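Local coordinates for L-iditol 2-dehydrogenase (Clostridium scindens, PDB 4OH1), which probably oxidises L-iditol and related polyols with NAD+ as a zinc-containing member of the alcohol dehydrogenase family, at residues 188-193 against 201-206; 257-262 against 268-273. All blocks are in the same frame, centred on the assembly; numbering follows the deposited sequence.

Contact 1: residues 188-193 against 201-206; sequences MLVQLA and ITVFDI
With CG1 anti to the backbone N (chi1 168°), V190 sends its other methyl, CG2, toward V203, whose own chi1 of 175° likewise leaves CG2 beside the backbone N and facing the helix. The two methyls meet end on, V190 CG2 to V203 CG2 at 3.4 Å, closer than two methyls normally approach, with the two side chains lying roughly perpendicular. Two residues earlier on the same face of the strand, I201 keeps its chain extended to the helix, where CD1 rests on the methyl of A193 at 3.6 Å from CB. The same I201 CD1 lies 3.9 Å from the carbonyl oxygen V190 O, so the isoleucine tip fits against the helix backbone between V190 and A193. The side chains that meet are all apolar and buried. Helix 188-193 and strand 201-205 run nearly antiparallel, at 172°, with axes 9.6 Å apart, as expected for the second half of a Rossmann beta-alpha-beta crossover. V190 also packs on I179 of strand 176-180, V203 reaches A214 of helix 208-216, and the backbone of the strand bonds to strands 176-180 and 221-224 in the parallel sheet.

Contact 2: residues 257-262 against 268-273; sequences LGLQLL and AVYFAM
Helix 252-261 leads through the short strand 262-263 into strand 266-270 of the Rossmann-type nucleotide-binding fold; the end of the helix and L262, the first residue beyond it, lie against that strand. Y270 spans the gap: with CG beside its backbone N (chi1 -66°), the ring reaches the helix and sets its hydroxyl against the backbone of G258 and L259. Y270 OH is 3.6 Å from L259 N and 3.7 Å from L259 CB, and it passes 4.2 Å from G258 C, where the absence of a side chain leaves the helix surface low. At the other end, L262 has CG anti to its backbone N (chi1 -167°) and turns both methyls to A268. L262 CD2 meets A268 CB at 3.8 Å, while L262 CD1 lies 3.9 Å from A268 N. I295 of strand 294-297 packs on both L259 and Y270, and L288 of a neighbouring subunit also touches Y270. The phenol is buried, but its hydroxyl hydrogen-bonds the carbonyl oxygen of A255, about one turn earlier in the helix. Van der Waals packing thus joins the two segments, while the tyrosine's polar end is satisfied by the helix backbone.

Contact 1 precedes contact 2 along the chain, and their centres are about 13 Å apart. Both pack a helix against the one six-stranded parallel sheet, in which strand 200-205 is separated from strand 266-270 by strands 176-180 and 242-247. They also touch directly: F204 CZ is 3.5 Å from L261 CD1, and L189 CD1 is 3.6 Å from F271 CZ. Side chains that take no part in either contact thus tie the two together. Both belong to the zinc-binding dehydrogenase family region, away from the two zinc sites, and form part of the packing of helices on the sheet in what is probably the NAD+-binding domain.

Contact 1: residues 188-193 against 201-206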
HETATM    1  N   MSE A 188      10.582  13.149 -19.139  1.00 30.39           N
HETATM    2  CA  MSE A 188      10.449  11.752 -18.710  1.00 31.89           C
HETATM    3  C   MSE A 188       9.186  11.521 -17.844  1.00 31.42           C
HETATM    4  O   MSE A 188       8.555  10.485 -17.969  1.00 29.58           O
HETATM    5  CB  MSE A 188      11.669  11.299 -17.912  1.00 30.29           C
HETATM    6  CG  MSE A 188      12.931  11.374 -18.729  1.00 35.09           C
HETATM    7 SE   MSE A 188      14.572  10.715 -17.819  0.75 39.22          SE
HETATM    8  CE  MSE A 188      15.698  12.235 -18.425  1.00 46.95           C
ATOM      9  N   LEU A 189       8.871  12.454 -16.950  1.00 29.28           N
ATOM     10  CA  LEU A 189       7.624  12.381 -16.179  1.00 28.72           C
ATOM     11  C   LEU A 189       6.382  12.457 -17.099  1.00 27.14           C
ATOM     12  O   LEU A 189       5.389  11.805 -16.847  1.00 29.16           O
ATOM     13  CB  LEU A 189       7.569  13.461 -15.139  1.00 28.63           C
ATOM     14  CG  LEU A 189       8.539  13.199 -13.981  1.00 29.34           C
ATOM     15  CD1 LEU A 189       8.634  14.453 -13.132  1.00 31.24           C
ATOM     16  CD2 LEU A 189       8.102  11.993 -13.149  1.00 32.33           C
ATOM     17  N   VAL A 190       6.435  13.224 -18.164  1.00 27.33           N
ATOM     18  CA  VAL A 190       5.311  13.246 -19.076  1.00 28.31           C
ATOM     19  C   VAL A 190       5.092  11.823 -19.614  1.00 29.21           C
ATOM     20  O   VAL A 190       3.966  11.280 -19.587  1.00 30.53           O
ATOM     21  CB  VAL A 190       5.463  14.239 -20.232  1.00 27.51           C
ATOM     22  CG1 VAL A 190       4.428  14.009 -21.289  1.00 31.42           C
ATOM     23  CG2 VAL A 190       5.340  15.687 -19.727  1.00 31.27           C
ATOM     24  N   GLN A 191       6.155  11.207 -20.105  1.00 30.01           N
ATOM     25  CA  GLN A 191       6.055   9.873 -20.692  1.00 27.74           C
ATOM     26  C   GLN A 191       5.619   8.850 -19.664  1.00 29.43           C
ATOM     27  O   GLN A 191       4.800   7.977 -19.974  1.00 30.00           O
ATOM     28  CB  GLN A 191       7.343   9.466 -21.369  1.00 27.91           C
ATOM     29  CG  GLN A 191       7.635  10.329 -22.615  1.00 30.52           C
ATOM     30  CD  GLN A 191       8.700   9.779 -23.535  1.00 32.53           C
ATOM     31  OE1 GLN A 191       8.898   8.572 -23.603  1.00 33.06           O
ATOM     32  NE2 GLN A 191       9.333  10.657 -24.312  1.00 31.88           N
ATOM     33  N   LEU A 192       6.154   8.956 -18.457  1.00 27.05           N
ATOM     34  CA  LEU A 192       5.805   8.052 -17.400  1.00 29.02           C
ATOM     35  C   LEU A 192       4.414   8.269 -16.870  1.00 30.34           C
ATOM     36  O   LEU A 192       3.792   7.293 -16.406  1.00 32.70           O
ATOM     37  CB  LEU A 192       6.794   8.132 -16.225  1.00 28.08           C
ATOM     38  CG  LEU A 192       8.193   7.586 -16.449  1.00 29.65           C
ATOM     39  CD1 LEU A 192       9.002   7.888 -15.267  1.00 28.59           C
ATOM     40  CD2 LEU A 192       8.205   6.093 -16.738  1.00 31.52           C
ATOM     41  N   ALA A 193       3.929   9.511 -16.893  1.00 31.43           N
ATOM     42  CA  ALA A 193       2.549   9.768 -16.479  1.00 31.27           C
ATOM     43  C   ALA A 193       1.631   9.102 -17.491  1.00 31.21           C
ATOM     44  O   ALA A 193       0.677   8.485 -17.085  1.00 27.16           O
ATOM     45  CB  ALA A 193       2.227  11.233 -16.370  1.00 31.33           C
ATOM     46  N   ILE A 201      -2.668  15.317 -18.219  1.00 33.33           N
ATOM     47  CA  ILE A 201      -1.264  15.682 -17.922  1.00 33.33           C
ATOM     48  C   ILE A 201      -1.023  17.117 -18.353  1.00 33.54           C
ATOM     49  O   ILE A 201      -1.175  17.428 -19.506  1.00 32.43           O
ATOM     50  CB  ILE A 201      -0.274  14.790 -18.648  1.00 31.83           C
ATOM     51  CG1 ILE A 201      -0.513  13.327 -18.277  1.00 31.70           C
ATOM     52  CG2 ILE A 201       1.121  15.164 -18.266  1.00 32.02           C
ATOM     53  CD1 ILE A 201       0.211  12.261 -19.125  1.00 30.86           C
ATOM     54  N   THR A 202      -0.701  17.994 -17.417  1.00 32.84           N
ATOM     55  CA  THR A 202      -0.431  19.413 -17.718  1.00 31.34           C
ATOM     56  C   THR A 202       0.946  19.785 -17.245  1.00 32.62           C
ATOM     57  O   THR A 202       1.308  19.562 -16.083  1.00 32.05           O
ATOM     58  CB  THR A 202      -1.409  20.297 -16.951  1.00 34.09           C
ATOM     59  OG1 THR A 202      -2.738  19.923 -17.303  1.00 32.98           O
ATOM     60  CG2 THR A 202      -1.207  21.761 -17.272  1.00 34.55           C
ATOM     61  N   VAL A 203       1.740  20.321 -18.138  1.00 33.12           N
ATOM     62  CA  VAL A 203       3.089  20.786 -17.812  1.00 34.03           C
ATOM     63  C   VAL A 203       3.144  22.309 -17.727  1.00 36.41           C
ATOM     64  O   VAL A 203       2.483  23.043 -18.501  1.00 37.04           O
ATOM     65  CB  VAL A 203       4.095  20.265 -18.856  1.00 36.17           C
ATOM     66  CG1 VAL A 203       5.513  20.812 -18.648  1.00 36.63           C
ATOM     67  CG2 VAL A 203       4.133  18.726 -18.819  1.00 37.36           C
ATOM     68  N   PHE A 204       3.944  22.789 -16.785  1.00 35.70           N
ATOM     69  CA  PHE A 204       4.084  24.223 -16.556  1.00 39.62           C
ATOM     70  C   PHE A 204       5.542  24.632 -16.763  1.00 39.16           C
ATOM     71  O   PHE A 204       6.414  23.945 -16.289  1.00 38.89           O
ATOM     72  CB  PHE A 204       3.641  24.590 -15.130  1.00 37.80           C
ATOM     73  CG  PHE A 204       2.217  24.298 -14.834  1.00 38.24           C
ATOM     74  CD1 PHE A 204       1.815  23.006 -14.510  1.00 40.20           C
ATOM     75  CD2 PHE A 204       1.258  25.313 -14.810  1.00 40.41           C
ATOM     76  CE1 PHE A 204       0.494  22.716 -14.193  1.00 37.38           C
ATOM     77  CE2 PHE A 204      -0.062  25.017 -14.487  1.00 35.93           C
ATOM     78  CZ  PHE A 204      -0.419  23.676 -14.180  1.00 37.05           C
ATOM     79  N   ASP A 205       5.792  25.708 -17.498  1.00 37.74           N
ATOM     80  CA  ASP A 205       7.154  26.262 -17.604  1.00 43.31           C
ATOM     81  C   ASP A 205       7.085  27.736 -17.976  1.00 45.20           C
ATOM     82  O   ASP A 205       6.013  28.190 -18.325  1.00 44.25           O
ATOM     83  CB  ASP A 205       7.954  25.478 -18.669  1.00 41.25           C
ATOM     84  CG  ASP A 205       9.469  25.638 -18.529  1.00 44.72           C
ATOM     85  OD1 ASP A 205      10.061  26.639 -19.038  1.00 48.88           O
ATOM     86  OD2 ASP A 205      10.118  24.749 -17.933  1.00 45.33           O
ATOM     87  N   ILE A 206       8.215  28.473 -17.959  1.00 52.05           N
ATOM     88  CA  ILE A 206       8.297  29.878 -18.493  1.00 57.21           C
ATOM     89  C   ILE A 206       8.515  29.951 -20.010  1.00 60.30           C
ATOM     90  O   ILE A 206       8.073  30.869 -20.736  1.00 59.85           O
ATOM     91  CB  ILE A 206       9.491  30.625 -17.909  1.00 61.16           C
ATOM     92  CG1 ILE A 206       9.569  30.454 -16.394  1.00 63.53           C
ATOM     93  CG2 ILE A 206       9.385  32.101 -18.234  1.00 70.00           C
ATOM     94  CD1 ILE A 206       8.220  30.641 -15.712  1.00 61.21           C
TER

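Contact 2: residues 257-262 against 268-273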
ATOM      1  N   LEU A 257       2.910  27.236  -6.380  1.00 38.45           N
ATOM      2  CA  LEU A 257       1.839  27.041  -7.365  1.00 38.95           C
ATOM      3  C   LEU A 257       1.392  25.542  -7.410  1.00 38.43           C
ATOM      4  O   LEU A 257       0.209  25.191  -7.415  1.00 36.26           O
ATOM      5  CB  LEU A 257       2.333  27.500  -8.738  1.00 40.66           C
ATOM      6  CG  LEU A 257       1.392  27.212  -9.908  1.00 42.43           C
ATOM      7  CD1 LEU A 257       0.058  27.840  -9.731  1.00 42.27           C
ATOM      8  CD2 LEU A 257       2.054  27.652 -11.208  1.00 44.99           C
ATOM      9  N   GLY A 258       2.364  24.661  -7.377  1.00 38.35           N
ATOM     10  CA  GLY A 258       2.093  23.252  -7.224  1.00 37.83           C
ATOM     11  C   GLY A 258       1.152  22.919  -6.092  1.00 37.22           C
ATOM     12  O   GLY A 258       0.180  22.181  -6.282  1.00 35.00           O
ATOM     13  N   LEU A 259       1.424  23.449  -4.912  1.00 38.44           N
ATOM     14  CA  LEU A 259       0.566  23.145  -3.761  1.00 39.51           C
ATOM     15  C   LEU A 259      -0.850  23.655  -4.009  1.00 39.62           C
ATOM     16  O   LEU A 259      -1.854  22.998  -3.678  1.00 40.42           O
ATOM     17  CB  LEU A 259       1.150  23.759  -2.489  1.00 40.44           C
ATOM     18  CG  LEU A 259       0.488  23.433  -1.160  1.00 42.10           C
ATOM     19  CD1 LEU A 259       0.536  21.963  -0.851  1.00 41.31           C
ATOM     20  CD2 LEU A 259       1.214  24.233  -0.052  1.00 44.51           C
ATOM     21  N   GLN A 260      -0.957  24.821  -4.623  1.00 39.14           N
ATOM     22  CA  GLN A 260      -2.275  25.377  -4.907  1.00 40.99           C
ATOM     23  C   GLN A 260      -3.122  24.573  -5.868  1.00 36.04           C
ATOM     24  O   GLN A 260      -4.321  24.515  -5.731  1.00 35.13           O
ATOM     25  CB  GLN A 260      -2.123  26.769  -5.469  1.00 48.18           C
ATOM     26  CG  GLN A 260      -1.641  27.726  -4.436  1.00 54.80           C
ATOM     27  CD  GLN A 260      -1.643  29.142  -4.944  1.00 65.92           C
ATOM     28  OE1 GLN A 260      -1.358  29.407  -6.130  1.00 60.96           O
ATOM     29  NE2 GLN A 260      -1.978  30.077  -4.045  1.00 64.69           N
ATOM     30  N   LEU A 261      -2.452  23.982  -6.847  1.00 37.47           N
ATOM     31  CA  LEU A 261      -3.046  23.089  -7.854  1.00 38.48           C
ATOM     32  C   LEU A 261      -3.479  21.744  -7.327  1.00 35.44           C
ATOM     33  O   LEU A 261      -4.309  21.062  -7.908  1.00 38.31           O
ATOM     34  CB  LEU A 261      -2.028  22.819  -8.972  1.00 38.59           C
ATOM     35  CG  LEU A 261      -1.681  23.975  -9.884  1.00 38.32           C
ATOM     36  CD1 LEU A 261      -0.464  23.601 -10.689  1.00 41.13           C
ATOM     37  CD2 LEU A 261      -2.817  24.360 -10.783  1.00 38.78           C
ATOM     38  N   LEU A 262      -2.939  21.362  -6.206  1.00 34.75           N
ATOM     39  CA  LEU A 262      -3.147  20.056  -5.694  1.00 33.07           C
ATOM     40  C   LEU A 262      -4.603  19.823  -5.191  1.00 35.19           C
ATOM     41  O   LEU A 262      -5.136  20.580  -4.412  1.00 34.79           O
ATOM     42  CB  LEU A 262      -2.118  19.817  -4.563  1.00 32.09           C
ATOM     43  CG  LEU A 262      -2.044  18.327  -4.151  1.00 35.78           C
ATOM     44  CD1 LEU A 262      -1.456  17.460  -5.222  1.00 33.21           C
ATOM     45  CD2 LEU A 262      -1.211  18.238  -2.872  1.00 38.25           C
ATOM     46  N   ALA A 268       1.635  15.665  -3.656  1.00 29.11           N
ATOM     47  CA  ALA A 268       2.677  16.548  -4.259  1.00 33.05           C
ATOM     48  C   ALA A 268       4.077  16.070  -3.870  1.00 32.08           C
ATOM     49  O   ALA A 268       4.354  15.864  -2.670  1.00 29.72           O
ATOM     50  CB  ALA A 268       2.499  17.960  -3.794  1.00 31.37           C
ATOM     51  N   VAL A 269       4.964  16.015  -4.871  1.00 29.09           N
ATOM     52  CA  VAL A 269       6.322  15.529  -4.698  1.00 30.24           C
ATOM     53  C   VAL A 269       7.314  16.614  -5.137  1.00 33.79           C
ATOM     54  O   VAL A 269       7.299  17.084  -6.282  1.00 30.52           O
ATOM     55  CB  VAL A 269       6.586  14.276  -5.508  1.00 31.99           C
ATOM     56  CG1 VAL A 269       7.950  13.748  -5.206  1.00 35.75           C
ATOM     57  CG2 VAL A 269       5.591  13.188  -5.124  1.00 34.62           C
ATOM     58  N   TYR A 270       8.177  16.968  -4.187  1.00 33.57           N
ATOM     59  CA  TYR A 270       9.208  17.971  -4.347  1.00 35.71           C
ATOM     60  C   TYR A 270      10.527  17.254  -4.406  1.00 34.02           C
ATOM     61  O   TYR A 270      11.064  16.839  -3.404  1.00 36.51           O
ATOM     62  CB  TYR A 270       9.131  18.977  -3.182  1.00 34.57           C
ATOM     63  CG  TYR A 270       7.850  19.764  -3.217  1.00 34.53           C
ATOM     64  CD1 TYR A 270       7.722  20.917  -3.975  1.00 36.28           C
ATOM     65  CD2 TYR A 270       6.732  19.326  -2.531  1.00 36.36           C
ATOM     66  CE1 TYR A 270       6.503  21.644  -4.021  1.00 35.70           C
ATOM     67  CE2 TYR A 270       5.530  20.022  -2.581  1.00 37.70           C
ATOM     68  CZ  TYR A 270       5.427  21.191  -3.309  1.00 36.13           C
ATOM     69  OH  TYR A 270       4.213  21.819  -3.363  1.00 34.11           O
ATOM     70  N   PHE A 271      11.010  17.076  -5.614  1.00 36.96           N
ATOM     71  CA  PHE A 271      12.218  16.283  -5.900  1.00 42.34           C
ATOM     72  C   PHE A 271      13.390  17.076  -6.464  1.00 41.20           C
ATOM     73  O   PHE A 271      14.459  16.524  -6.658  1.00 43.25           O
ATOM     74  CB  PHE A 271      11.878  15.114  -6.881  1.00 41.47           C
ATOM     75  CG  PHE A 271      11.463  15.551  -8.241  1.00 40.94           C
ATOM     76  CD1 PHE A 271      10.140  15.812  -8.533  1.00 41.28           C
ATOM     77  CD2 PHE A 271      12.384  15.633  -9.273  1.00 44.07           C
ATOM     78  CE1 PHE A 271       9.741  16.221  -9.837  1.00 41.62           C
ATOM     79  CE2 PHE A 271      11.990  16.051 -10.579  1.00 42.96           C
ATOM     80  CZ  PHE A 271      10.677  16.343 -10.849  1.00 42.19           C
ATOM     81  N   ALA A 272      13.178  18.354  -6.770  1.00 44.35           N
ATOM     82  CA  ALA A 272      14.246  19.200  -7.244  1.00 43.36           C
ATOM     83  C   ALA A 272      15.244  19.488  -6.130  1.00 48.09           C
ATOM     84  O   ALA A 272      14.978  19.295  -4.945  1.00 46.24           O
ATOM     85  CB  ALA A 272      13.685  20.475  -7.774  1.00 46.32           C
HETATM   86  N   MSE A 273      16.421  19.932  -6.528  1.00 53.70           N
HETATM   87  CA  MSE A 273      17.368  20.536  -5.592  1.00 64.10           C
HETATM   88  C   MSE A 273      17.019  22.009  -5.465  1.00 57.41           C
HETATM   89  O   MSE A 273      16.970  22.721  -6.470  1.00 53.15           O
HETATM   90  CB  MSE A 273      18.760  20.464  -6.168  1.00 77.98           C
HETATM   91  CG  MSE A 273      19.500  19.198  -5.897  1.00 92.36           C
HETATM   92 SE   MSE A 273      21.310  19.798  -6.011  0.75120.47          SE
HETATM   93  CE  MSE A 273      21.259  20.974  -4.404  1.00110.68           C
TER